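Local coordinates for SAG family member (Sag19) (Eimeria tenella, PDB 6ZZB), which is a surface antigen of the SAG family whose precise function is unknown, and which may take part in contacts between the parasite and host cells, at residues I57-R61 / I142-Y146. Sequence-based numbering, arbitrary orientation.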
loop_
_atom_site.group_PDB
_atom_site.type_symbol
_atom_site.label_atom_id
_atom_site.label_comp_id
_atom_site.label_asym_id
_atom_site.label_seq_id
_atom_site.Cartn_x
_atom_site.Cartn_y
_atom_site.Cartn_z
ATOM N N ILE A 57 -1.733 1.995 11.242
ATOM C CA ILE A 57 -0.760 0.984 10.769
ATOM C C ILE A 57 -0.097 0.342 11.985
ATOM O O ILE A 57 0.014 -0.896 12.062
ATOM C CB ILE A 57 0.255 1.598 9.790
ATOM C CG1 ILE A 57 -0.452 2.004 8.489
ATOM C CG2 ILE A 57 1.382 0.629 9.543
ATOM C CD1 ILE A 57 0.380 2.841 7.550
ATOM N N ASN A 58 0.365 1.160 12.928
ATOM C CA ASN A 58 1.110 0.613 14.087
ATOM C C ASN A 58 0.165 -0.106 15.061
ATOM O O ASN A 58 0.666 -1.084 15.671
ATOM C CB ASN A 58 1.929 1.714 14.746
ATOM C CG ASN A 58 3.202 1.979 13.986
ATOM O OD1 ASN A 58 3.783 1.086 13.375
ATOM N ND2 ASN A 58 3.693 3.210 14.043
ATOM N N LYS A 59 -1.100 0.290 15.131
ATOM C CA LYS A 59 -2.115 -0.445 15.937
ATOM C C LYS A 59 -2.247 -1.856 15.353
ATOM O O LYS A 59 -2.122 -2.862 16.092
ATOM C CB LYS A 59 -3.445 0.297 15.955
ATOM C CG LYS A 59 -4.548 -0.440 16.700
ATOM C CD LYS A 59 -5.666 0.461 17.145
ATOM C CE LYS A 59 -6.924 -0.306 17.499
ATOM N NZ LYS A 59 -7.712 -0.612 16.283
ATOM N N LEU A 60 -2.393 -1.963 14.039
ATOM C CA LEU A 60 -2.574 -3.284 13.380
ATOM C C LEU A 60 -1.321 -4.155 13.544
ATOM O O LEU A 60 -1.463 -5.386 13.665
ATOM C CB LEU A 60 -2.950 -3.079 11.908
ATOM C CG LEU A 60 -4.310 -2.429 11.684
ATOM C CD1 LEU A 60 -4.502 -2.030 10.235
ATOM C CD2 LEU A 60 -5.440 -3.364 12.088
ATOM N N ARG A 61 -0.110 -3.593 13.549
ATOM C CA ARG A 61 1.129 -4.392 13.684
ATOM C C ARG A 61 1.322 -4.852 15.135
ATOM O O ARG A 61 2.085 -5.808 15.336
ATOM C CB ARG A 61 2.337 -3.603 13.184
ATOM C CG ARG A 61 2.283 -3.336 11.692
ATOM C CD ARG A 61 3.468 -2.465 11.289
ATOM N NE ARG A 61 4.787 -3.030 11.500
ATOM C CZ ARG A 61 5.450 -3.822 10.678
ATOM N NH1 ARG A 61 4.926 -4.193 9.514
ATOM N NH2 ARG A 61 6.668 -4.249 10.969
ATOM N N ILE A 142 -7.673 1.947 5.895
ATOM C CA ILE A 142 -6.680 0.895 6.198
ATOM C C ILE A 142 -7.352 -0.196 7.035
ATOM O O ILE A 142 -7.084 -1.376 6.778
ATOM C CB ILE A 142 -5.418 1.501 6.813
ATOM C CG1 ILE A 142 -4.699 2.348 5.755
ATOM C CG2 ILE A 142 -4.540 0.417 7.395
ATOM C CD1 ILE A 142 -3.340 2.864 6.171
ATOM N N GLN A 143 -8.225 0.142 7.971
ATOM C CA GLN A 143 -8.915 -0.947 8.705
ATOM C C GLN A 143 -9.679 -1.800 7.690
ATOM O O GLN A 143 -9.683 -3.023 7.835
ATOM C CB GLN A 143 -9.868 -0.377 9.749
ATOM C CG GLN A 143 -10.576 -1.458 10.563
ATOM C CD GLN A 143 -9.643 -2.374 11.317
ATOM O OE1 GLN A 143 -9.469 -3.559 10.985
ATOM N NE2 GLN A 143 -9.017 -1.851 12.345
ATOM N N ALA A 144 -10.360 -1.223 6.712
ATOM C CA ALA A 144 -11.198 -1.991 5.786
ATOM C C ALA A 144 -10.289 -2.886 4.943
ATOM O O ALA A 144 -10.669 -4.044 4.677
ATOM C CB ALA A 144 -12.046 -1.099 4.931
ATOM N N THR A 145 -9.139 -2.396 4.456
ATOM C CA THR A 145 -8.275 -3.245 3.606
ATOM C C THR A 145 -7.707 -4.357 4.460
ATOM O O THR A 145 -7.522 -5.490 3.946
ATOM C CB THR A 145 -7.194 -2.423 2.876
ATOM O OG1 THR A 145 -6.789 -3.138 1.707
ATOM C CG2 THR A 145 -5.985 -2.095 3.712
ATOM N N TYR A 146 -7.395 -4.088 5.706
ATOM C CA TYR A 146 -6.824 -5.091 6.608
ATOM C C TYR A 146 -7.837 -6.223 6.783
ATOM O O TYR A 146 -7.472 -7.410 6.618
ATOM C CB TYR A 146 -6.459 -4.451 7.949
ATOM C CG TYR A 146 -5.900 -5.444 8.924
ATOM C CD1 TYR A 146 -4.545 -5.743 8.955
ATOM C CD2 TYR A 146 -6.739 -6.122 9.784
ATOM C CE1 TYR A 146 -4.028 -6.658 9.853
ATOM C CE2 TYR A 146 -6.236 -7.059 10.677
ATOM C CZ TYR A 146 -4.881 -7.332 10.701
ATOM O OH TYR A 146 -4.397 -8.262 11.591
HETATM O O HOH W 1 -9.467 0.326 13.728
HETATM O O HOH W 2 -3.712 -6.772 14.151
#
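L60 reaches from one helix into the angle between I142, Q143 and Y146 of the other, and its two methyls divide the work. CD2 of L60 sits over the face of the Y146 ring, 3.8 Å from the ring centroid and only 11° off the normal, a CH-pi contact. CD1 of L60 lies above the same face, over the CB-CG end of the tyrosine, and packs 3.7 Å from CG2 of I142. A forked leucine suits this place because it can meet an aromatic face and a branched aliphatic chain at once. The tyrosine ring can receive it because CG of Y146 stands anti to the backbone N (chi1 179°), and the two side chains run past one another in opposite directions. Deeper in, where beta-branched isoleucines suit close apolar packing, the CD1 methyl of I142 rests against CG1 of I57, 3.8 Å away, with the two CD1 methyls a little farther apart.

At the more exposed edge, suited to polar K59 and Q143, one water accepts a 2.6 Å hydrogen bond from NE2 of Q143 and a weak one from NZ of K59. Near the end of helix 50-61, a second water donates to O of L60, at 2.7 Å, and bonds OH of Y146; tyrosine thus pairs an apolar face with a polar tip.

The segments run at 33° with axes 11.0 Å apart, a spacing bridged by large side chains. L183 of helix 175-183 touches both isoleucines, making a three-helix junction in a fold whose mixed sheet includes strands 190-196 and 203-211, consistent with the alpha-beta-alpha sandwich of CAP proteins.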